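Local coordinates for protein FmtA (Staphylococcus aureus, PDB 5ZH8) that removes D-alanyl esters from the wall and lipoteichoic acids of the cell envelope and affects methicillin resistance, autolysis and cell wall structure, at residues V350-Y355 with N370-I375; G90-Y95 with V361-N366; F123-A128 with L288-T293. One frame throughout, in Å; residues are numbered along the deposited sequence.

Contact 1. Residues V350-Y355 with N370-I375; sequences VFTVYY and NNEVRI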
loop_
_atom_site.group_PDB
_atom_site.type_symbol
_atom_site.label_atom_id
_atom_site.label_comp_id
_atom_site.label_asym_id
_atom_site.label_seq_id
_atom_site.Cartn_x
_atom_site.Cartn_y
_atom_site.Cartn_z
ATOM N N VAL A 350 3.263 8.739 3.002
ATOM C CA VAL A 350 1.864 9.015 3.300
ATOM C C VAL A 350 1.809 10.290 4.129
ATOM O O VAL A 350 2.453 10.381 5.178
ATOM C CB VAL A 350 1.183 7.883 4.092
ATOM C CG1 VAL A 350 -0.325 8.001 3.961
ATOM C CG2 VAL A 350 1.640 6.517 3.609
ATOM N N PHE A 351 1.036 11.265 3.654
ATOM C CA PHE A 351 0.965 12.572 4.283
ATOM C C PHE A 351 -0.495 12.881 4.607
ATOM O O PHE A 351 -1.311 13.087 3.711
ATOM C CB PHE A 351 1.555 13.621 3.342
ATOM C CG PHE A 351 1.952 14.889 4.026
ATOM C CD1 PHE A 351 1.024 15.890 4.244
ATOM C CD2 PHE A 351 3.258 15.077 4.454
ATOM C CE1 PHE A 351 1.389 17.058 4.880
ATOM C CE2 PHE A 351 3.632 16.246 5.091
ATOM C CZ PHE A 351 2.693 17.238 5.308
ATOM N N THR A 352 -0.817 12.903 5.894
ATOM C CA THR A 352 -2.204 12.941 6.328
ATOM C C THR A 352 -2.410 14.042 7.360
ATOM O O THR A 352 -1.533 14.312 8.178
ATOM C CB THR A 352 -2.639 11.573 6.898
ATOM O OG1 THR A 352 -2.283 10.526 5.978
ATOM C CG2 THR A 352 -4.137 11.533 7.133
ATOM N N VAL A 353 -3.572 14.687 7.293
ATOM C CA VAL A 353 -3.902 15.818 8.153
ATOM C C VAL A 353 -5.330 15.639 8.624
ATOM O O VAL A 353 -6.237 15.496 7.813
ATOM C CB VAL A 353 -3.829 17.175 7.409
ATOM C CG1 VAL A 353 -4.010 18.327 8.385
ATOM C CG2 VAL A 353 -2.517 17.328 6.650
ATOM N N TYR A 354 -5.519 15.630 9.935
ATOM C CA TYR A 354 -6.845 15.698 10.539
ATOM C C TYR A 354 -6.876 16.996 11.311
ATOM O O TYR A 354 -5.923 17.293 12.036
ATOM C CB TYR A 354 -7.052 14.556 11.525
ATOM C CG TYR A 354 -7.598 13.263 10.963
ATOM C CD1 TYR A 354 -7.413 12.895 9.635
ATOM C CD2 TYR A 354 -8.269 12.381 11.800
ATOM C CE1 TYR A 354 -7.913 11.698 9.163
ATOM C CE2 TYR A 354 -8.760 11.186 11.340
ATOM C CZ TYR A 354 -8.585 10.846 10.029
ATOM O OH TYR A 354 -9.100 9.645 9.613
ATOM N N TYR A 355 -7.943 17.780 11.160
ATOM C CA TYR A 355 -8.049 18.998 11.948
ATOM C C TYR A 355 -9.456 19.480 12.198
ATOM O O TYR A 355 -10.409 19.053 11.540
ATOM C CB TYR A 355 -7.210 20.124 11.333
ATOM C CG TYR A 355 -7.766 20.778 10.091
ATOM C CD1 TYR A 355 -8.643 21.852 10.182
ATOM C CD2 TYR A 355 -7.378 20.357 8.826
ATOM C CE1 TYR A 355 -9.133 22.466 9.048
ATOM C CE2 TYR A 355 -7.867 20.974 7.684
ATOM C CZ TYR A 355 -8.742 22.026 7.804
ATOM O OH TYR A 355 -9.238 22.641 6.681
ATOM N N ASN A 370 -0.024 1.915 7.196
ATOM C CA ASN A 370 -1.334 2.454 7.526
ATOM C C ASN A 370 -1.202 3.715 8.381
ATOM O O ASN A 370 -1.048 3.646 9.608
ATOM C CB ASN A 370 -2.155 1.390 8.248
ATOM C CG ASN A 370 -3.619 1.741 8.334
ATOM O OD1 ASN A 370 -4.002 2.902 8.208
ATOM N ND2 ASN A 370 -4.450 0.729 8.554
ATOM N N ASN A 371 -1.268 4.872 7.733
ATOM C CA ASN A 371 -1.159 6.137 8.449
ATOM C C ASN A 371 -2.502 6.541 9.086
ATOM O O ASN A 371 -2.528 7.265 10.076
ATOM C CB ASN A 371 -0.651 7.236 7.502
ATOM C CG ASN A 371 0.038 8.371 8.236
ATOM O OD1 ASN A 371 0.824 8.142 9.164
ATOM N ND2 ASN A 371 -0.245 9.604 7.819
ATOM N N GLU A 372 -3.608 6.064 8.515
ATOM C CA GLU A 372 -4.952 6.518 8.912
ATOM C C GLU A 372 -5.317 6.026 10.304
ATOM O O GLU A 372 -5.895 6.761 11.094
ATOM C CB GLU A 372 -6.008 6.035 7.925
ATOM C CG GLU A 372 -7.299 6.832 7.989
ATOM C CD GLU A 372 -7.275 8.100 7.142
ATOM O OE1 GLU A 372 -6.483 8.161 6.191
ATOM O OE2 GLU A 372 -8.067 9.031 7.408
ATOM N N VAL A 373 -4.979 4.775 10.590
ATOM C CA VAL A 373 -5.207 4.211 11.905
ATOM C C VAL A 373 -4.451 5.033 12.941
ATOM O O VAL A 373 -4.955 5.259 14.041
ATOM C CB VAL A 373 -4.782 2.726 11.976
ATOM C CG1 VAL A 373 -4.744 2.238 13.414
ATOM C CG2 VAL A 373 -5.736 1.854 11.169
ATOM N N ARG A 374 -3.255 5.492 12.583
ATOM C CA ARG A 374 -2.423 6.244 13.523
ATOM C C ARG A 374 -3.036 7.601 13.831
ATOM O O ARG A 374 -3.225 7.954 14.989
ATOM C CB ARG A 374 -0.999 6.440 12.986
ATOM C CG ARG A 374 -0.225 5.162 12.694
ATOM C CD ARG A 374 1.098 5.504 12.024
ATOM N NE ARG A 374 2.009 4.364 11.898
ATOM C CZ ARG A 374 2.703 3.839 12.902
ATOM N NH1 ARG A 374 2.577 4.316 14.133
ATOM N NH2 ARG A 374 3.514 2.817 12.678
ATOM N N ILE A 375 -3.343 8.357 12.784
ATOM C CA ILE A 375 -3.861 9.711 12.946
ATOM C C ILE A 375 -5.251 9.700 13.603
ATOM O O ILE A 375 -5.592 10.625 14.331
ATOM C CB ILE A 375 -3.861 10.479 11.602
ATOM C CG1 ILE A 375 -3.905 11.992 11.834
ATOM C CG2 ILE A 375 -5.012 10.035 10.706
ATOM C CD1 ILE A 375 -3.628 12.812 10.594
#

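Contact 2. Residues G90-Y95 with V361-N366; sequences GSVAIY and VVLALN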
loop_
_atom_site.group_PDB
_atom_site.type_symbol
_atom_site.label_atom_id
_atom_site.label_comp_id
_atom_site.label_asym_id
_atom_site.label_seq_id
_atom_site.Cartn_x
_atom_site.Cartn_y
_atom_site.Cartn_z
ATOM N N GLY A 90 8.654 8.556 10.576
ATOM C CA GLY A 90 8.242 9.792 9.930
ATOM C C GLY A 90 8.244 10.946 10.912
ATOM O O GLY A 90 9.092 10.994 11.798
ATOM N N SER A 91 7.285 11.862 10.771
ATOM C CA SER A 91 7.248 13.083 11.582
ATOM C C SER A 91 5.833 13.510 11.919
ATOM O O SER A 91 4.902 13.289 11.146
ATOM C CB SER A 91 7.931 14.233 10.845
ATOM O OG SER A 91 7.862 15.438 11.596
ATOM N N VAL A 92 5.690 14.157 13.072
ATOM C CA VAL A 92 4.399 14.636 13.539
ATOM C C VAL A 92 4.481 16.125 13.834
ATOM O O VAL A 92 5.534 16.640 14.214
ATOM C CB VAL A 92 3.925 13.869 14.800
ATOM C CG1 VAL A 92 4.802 14.183 16.010
ATOM C CG2 VAL A 92 2.463 14.172 15.091
ATOM N N ALA A 93 3.366 16.812 13.625
ATOM C CA ALA A 93 3.205 18.194 14.048
ATOM C C ALA A 93 1.760 18.399 14.494
ATOM O O ALA A 93 0.826 18.009 13.791
ATOM C CB ALA A 93 3.554 19.146 12.917
ATOM N N ILE A 94 1.588 18.997 15.667
ATOM C CA ILE A 94 0.263 19.228 16.225
ATOM C C ILE A 94 0.145 20.672 16.696
ATOM O O ILE A 94 0.963 21.150 17.485
ATOM C CB ILE A 94 -0.036 18.273 17.400
ATOM C CG1 ILE A 94 0.103 16.815 16.938
ATOM C CG2 ILE A 94 -1.431 18.546 17.955
ATOM C CD1 ILE A 94 -0.114 15.783 18.021
ATOM N N TYR A 95 -0.870 21.361 16.187
ATOM C CA TYR A 95 -1.177 22.731 16.589
ATOM C C TYR A 95 -2.413 22.732 17.479
ATOM O O TYR A 95 -3.406 22.063 17.172
ATOM C CB TYR A 95 -1.439 23.612 15.367
ATOM C CG TYR A 95 -0.198 23.995 14.615
ATOM C CD1 TYR A 95 0.464 23.071 13.819
ATOM C CD2 TYR A 95 0.315 25.289 14.687
ATOM C CE1 TYR A 95 1.617 23.416 13.123
ATOM C CE2 TYR A 95 1.460 25.645 13.993
ATOM C CZ TYR A 95 2.104 24.705 13.206
ATOM O OH TYR A 95 3.240 25.031 12.512
ATOM N N VAL A 361 -3.609 18.239 13.273
ATOM C CA VAL A 361 -2.709 17.103 13.434
ATOM C C VAL A 361 -2.186 16.715 12.065
ATOM O O VAL A 361 -2.960 16.328 11.195
ATOM C CB VAL A 361 -3.426 15.892 14.076
ATOM C CG1 VAL A 361 -2.435 14.773 14.371
ATOM C CG2 VAL A 361 -4.160 16.315 15.337
ATOM N N VAL A 362 -0.873 16.833 11.884
ATOM C CA VAL A 362 -0.216 16.502 10.621
ATOM C C VAL A 362 0.727 15.341 10.878
ATOM O O VAL A 362 1.635 15.454 11.705
ATOM C CB VAL A 362 0.597 17.697 10.059
ATOM C CG1 VAL A 362 1.115 17.387 8.653
ATOM C CG2 VAL A 362 -0.229 18.976 10.075
ATOM N N LEU A 363 0.508 14.230 10.179
ATOM C CA LEU A 363 1.293 13.021 10.384
ATOM C C LEU A 363 1.892 12.565 9.060
ATOM O O LEU A 363 1.167 12.205 8.129
ATOM C CB LEU A 363 0.418 11.923 10.988
ATOM C CG LEU A 363 1.159 10.783 11.696
ATOM C CD1 LEU A 363 1.869 11.304 12.938
ATOM C CD2 LEU A 363 0.218 9.641 12.054
ATOM N N ALA A 364 3.221 12.595 8.985
ATOM C CA ALA A 364 3.944 12.256 7.765
ATOM C C ALA A 364 4.697 10.938 7.937
ATOM O O ALA A 364 5.465 10.768 8.881
ATOM C CB ALA A 364 4.909 13.376 7.398
ATOM N N LEU A 365 4.487 10.019 7.007
ATOM C CA LEU A 365 5.065 8.694 7.084
ATOM C C LEU A 365 5.859 8.398 5.812
ATOM O O LEU A 365 5.298 8.419 4.725
ATOM C CB LEU A 365 3.926 7.690 7.247
ATOM C CG LEU A 365 4.285 6.233 7.479
ATOM C CD1 LEU A 365 4.935 6.039 8.844
ATOM C CD2 LEU A 365 3.022 5.397 7.343
ATOM N N ASN A 366 7.158 8.122 5.952
ATOM C CA ASN A 366 8.027 7.831 4.795
ATOM C C ASN A 366 8.415 6.349 4.638
ATOM O O ASN A 366 9.170 6.000 3.737
ATOM C CB ASN A 366 9.267 8.733 4.785
ATOM C CG ASN A 366 10.184 8.504 5.966
ATOM O OD1 ASN A 366 9.754 8.550 7.110
ATOM N ND2 ASN A 366 11.463 8.286 5.691
#

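Contact 3. Residues F123-A128 with L288-T293; sequences FLIGSA and LYMTPT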
loop_
_atom_site.group_PDB
_atom_site.type_symbol
_atom_site.label_atom_id
_atom_site.label_comp_id
_atom_site.label_asym_id
_atom_site.label_seq_id
_atom_site.Cartn_x
_atom_site.Cartn_y
_atom_site.Cartn_z
ATOM N N PHE A 123 8.365 16.027 3.539
ATOM C CA PHE A 123 7.807 14.804 2.973
ATOM C C PHE A 123 7.003 15.093 1.723
ATOM O O PHE A 123 6.352 16.122 1.627
ATOM C CB PHE A 123 6.906 14.112 3.997
ATOM C CG PHE A 123 7.630 13.674 5.231
ATOM C CD1 PHE A 123 7.913 14.583 6.237
ATOM C CD2 PHE A 123 8.038 12.363 5.381
ATOM C CE1 PHE A 123 8.587 14.187 7.372
ATOM C CE2 PHE A 123 8.714 11.965 6.516
ATOM C CZ PHE A 123 8.990 12.875 7.514
ATOM N N LEU A 124 7.062 14.175 0.766
ATOM C CA LEU A 124 6.236 14.231 -0.429
ATOM C C LEU A 124 4.767 14.160 -0.020
ATOM O O LEU A 124 4.295 13.132 0.452
ATOM C CB LEU A 124 6.593 13.072 -1.361
ATOM C CG LEU A 124 5.829 12.912 -2.672
ATOM C CD1 LEU A 124 5.899 14.196 -3.491
ATOM C CD2 LEU A 124 6.396 11.736 -3.459
ATOM N N ILE A 125 4.047 15.264 -0.186
ATOM C CA ILE A 125 2.666 15.340 0.280
ATOM C C ILE A 125 1.692 14.677 -0.681
ATOM O O ILE A 125 0.521 14.500 -0.336
ATOM C CB ILE A 125 2.214 16.793 0.560
ATOM C CG1 ILE A 125 2.058 17.608 -0.734
ATOM C CG2 ILE A 125 3.187 17.477 1.510
ATOM C CD1 ILE A 125 1.507 19.006 -0.519
ATOM N N GLY A 126 2.165 14.326 -1.877
ATOM C CA GLY A 126 1.325 13.702 -2.892
ATOM C C GLY A 126 0.012 14.441 -3.108
ATOM O O GLY A 126 -0.020 15.670 -3.228
ATOM N N SER A 127 -1.082 13.685 -3.106
ATOM C CA SER A 127 -2.404 14.218 -3.426
ATOM C C SER A 127 -2.865 15.384 -2.548
ATOM O O SER A 127 -3.828 16.075 -2.891
ATOM C CB SER A 127 -3.438 13.108 -3.352
ATOM O OG SER A 127 -4.628 13.520 -3.976
ATOM N N ALA A 128 -2.192 15.610 -1.420
ATOM C CA ALA A 128 -2.485 16.774 -0.594
ATOM C C ALA A 128 -2.092 18.093 -1.271
ATOM O O ALA A 128 -2.559 19.151 -0.850
ATOM C CB ALA A 128 -1.821 16.652 0.768
ATOM N N LEU A 288 5.016 18.276 -4.402
ATOM C CA LEU A 288 5.433 19.232 -3.380
ATOM C C LEU A 288 5.876 18.511 -2.113
ATOM O O LEU A 288 5.278 17.510 -1.725
ATOM C CB LEU A 288 4.285 20.171 -3.040
ATOM C CG LEU A 288 4.636 21.418 -2.233
ATOM C CD1 LEU A 288 5.287 22.478 -3.118
ATOM C CD2 LEU A 288 3.374 21.949 -1.575
ATOM N N TYR A 289 6.919 19.044 -1.476
ATOM C CA TYR A 289 7.444 18.525 -0.217
ATOM C C TYR A 289 7.223 19.544 0.897
ATOM O O TYR A 289 7.514 20.720 0.723
ATOM C CB TYR A 289 8.939 18.227 -0.350
ATOM C CG TYR A 289 9.267 16.995 -1.158
ATOM C CD1 TYR A 289 9.096 16.969 -2.536
ATOM C CD2 TYR A 289 9.761 15.850 -0.539
ATOM C CE1 TYR A 289 9.408 15.835 -3.275
ATOM C CE2 TYR A 289 10.074 14.711 -1.264
ATOM C CZ TYR A 289 9.895 14.704 -2.629
ATOM O OH TYR A 289 10.198 13.572 -3.348
ATOM N N MET A 290 6.719 19.089 2.040
ATOM C CA MET A 290 6.418 19.970 3.173
ATOM C C MET A 290 6.895 19.358 4.475
ATOM O O MET A 290 6.773 18.154 4.672
ATOM C CB MET A 290 4.905 20.169 3.336
ATOM C CG MET A 290 4.215 20.987 2.277
ATOM S SD MET A 290 2.498 21.345 2.755
ATOM C CE MET A 290 2.735 22.900 3.609
ATOM N N THR A 291 7.390 20.202 5.376
ATOM C CA THR A 291 7.480 19.832 6.781
ATOM C C THR A 291 6.063 19.830 7.333
ATOM O O THR A 291 5.254 20.668 6.945
ATOM C CB THR A 291 8.335 20.815 7.607
ATOM O OG1 THR A 291 7.818 22.141 7.480
ATOM C CG2 THR A 291 9.778 20.804 7.144
ATOM N N PRO A 292 5.745 18.879 8.227
ATOM C CA PRO A 292 4.446 18.889 8.919
ATOM C C PRO A 292 4.091 20.233 9.568
ATOM O O PRO A 292 2.932 20.627 9.558
ATOM C CB PRO A 292 4.617 17.805 9.988
ATOM C CG PRO A 292 5.578 16.847 9.379
ATOM C CD PRO A 292 6.520 17.661 8.531
ATOM N N THR A 293 5.088 20.935 10.106
ATOM C CA THR A 293 4.865 22.234 10.737
ATOM C C THR A 293 4.289 23.251 9.753
ATOM O O THR A 293 3.344 23.962 10.088
ATOM C CB THR A 293 6.153 22.807 11.360
ATOM O OG1 THR A 293 7.162 22.923 10.353
ATOM C CG2 THR A 293 6.660 21.921 12.476
#

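Contact 1. Residues V350-Y355 with N370-I375
E372 OE2 is held twice, by the hydroxyl of Y354 and by a salt bridge to R341 NE on the next strand. Y354 OH gives its proton to E372 OE2 over 2.5 Å, coming in at the anti lone pair, the one turned away from OE1. The E372 chain leaves with CG anti to the backbone N and then bends at chi2 (85°), which brings the carboxylate to the edge of the Y354 ring, the two planes 56° apart. Charge from R341 would be expected to favour the ionised carboxylate. Over the centre of one face of that ring stands I375 CG2, 3.7 Å from the ring centroid, a CH-pi contact. The other branch of I375 runs along the strand backbone, CD1 resting 3.5 Å from Y354 N and equally near T352 O.

One turn back, N371 and T352 meet tip to tip. N371 ND2 donates to T352 OG1 (2.9 Å) almost within its own amide plane, and it also bonds L363 O; T352 OG1 in turn has N343 OD1 as its stronger partner. N371 CB slides past V350 CG1 at 3.6 Å. The helix start is capped by N370, whose OD1 takes V373 N nearly straight at 3.2 Å, with a weaker bond from E372 N.

This is the C-terminal helix of the serine beta-lactamase and penicillin-binding protein fold, laid along a strand of the central sheet with 29° between the axes. Strand 349-355 runs between strands 340-346 and 359-365. V353, pointing away from helix 371-382, meets M295 and I299 of helix 292-303 on the opposite face, while Y266 of the second subunit packs on N370 and V373.

Contact 2. Residues G90-Y95 with V361-N366
The two strands run antiparallel, 175° between their directions and 4.7 Å between their axes, with hydrogen-bonded pairs S91-A364 and A93-V362 set between the non-hydrogen-bonded pairs of G90 with L365, V92 with L363 and I94 with V361. Each hydrogen-bonded pair closes a ring of two bonds. A364 N reaches S91 O at 2.8 Å and V362 N reaches A93 O at the same distance, both nearly along the C=O axis. The return bonds, S91 N to A364 O and A93 N to V362 O, bend more at the carbonyl but stay in its plane. G90 lets its CA lie 3.1 Å from A364 O, a CA-H...O contact.

On the face carrying V92, I94, V361 and L363 the aliphatic branches meet across the strands. V92 has CG2 anti to its backbone N, and this methyl crosses obliquely over L363 CD1 at 3.6 Å. I94 and V361 lie side by side and point the same way, with CG1 of I94 4.1 Å from CG1 of V361.

In the serine beta-lactamase fold an N-terminal strand and a C-terminal strand pair at the middle of the antiparallel sheet, and that is the join made here, across 265 intervening residues. Strand 99-106 flanks strand 90-96 on its other edge, and strand 349-355 flanks strand 359-365. Helix 371-382 covers the V361 and L363 face through I375, I378 and R374. The face of S91, A93, V362 and A364 carries small or beta-branched groups, and there P292, at the start of helix 292-303, lies against S91, A93, V362 and A364.

Past the strand end N366 turns its amide toward G90. Its OD1 lies 3.4 Å from G90 CA and takes a hydrogen bond from N89 ND2, while N366 ND2 bonds the carbonyls of Y108 and K262.

Contact 3. Residues F123-A128 with L288-T293
Three backbone bonds tie F123-I125 to L288-M290: F123 N to M290 O at 2.9 Å, M290 N to F123 O at 3.0 Å, and I125 N to L288 O at 3.0 Å. The last runs almost along the C=O axis, whereas at M290 O the donor stands about 50° above the carbonyl plane. They make a short antiparallel pairing in a small three-stranded sheet, completed by strand 248-250. The chain then leads to S127, which hydrogen-bonds K130 and Y211. The sequence from S127 to K130 fits the SxxK motif of serine beta-lactamases and penicillin-binding proteins, whose serine is the nucleophile, so this is consistent with an active-site role.

L124 CB stands over one face of the Y289 ring, 4.1 Å from its centroid. Further along, I125 has CG1 in the crowded position between its backbone N and carbonyl carbon, and CG2 then meets M290 CB at 3.7 Å. T291 sits at the N-cap position of helix 292-303, its OG1 bonding D294 N weakly. Beside it, P292 crosses the F123 ring obliquely, with P292 CD 4.1 Å from F123 CD1. I125 and L288 lie side by side, and I125 CD1 rests 3.6 Å from L288 CD2.

Overall arrangement
Contacts 1 and 2 share the large antiparallel sheet, their centres about 8 Å apart, since strands 349-355 and 359-365 are neighbours in it; V350 N and L365 O, 2.7 Å apart, make a probable hydrogen bond between them. Along the chain the order is 90-95, 123-128, 288-293, 350-355, 361-366, 370-375, so contact 3 falls between the two halves of contact 2, while contacts 1 and 2 interlock. Contact 3 lies on the sheet face opposite helix 371-382, its centre about 12 Å from contact 1 and 10 Å from contact 2. F351 of strand 349-355 packs on F123 and I125, just ahead of the turn to S127, the probable SxxK serine.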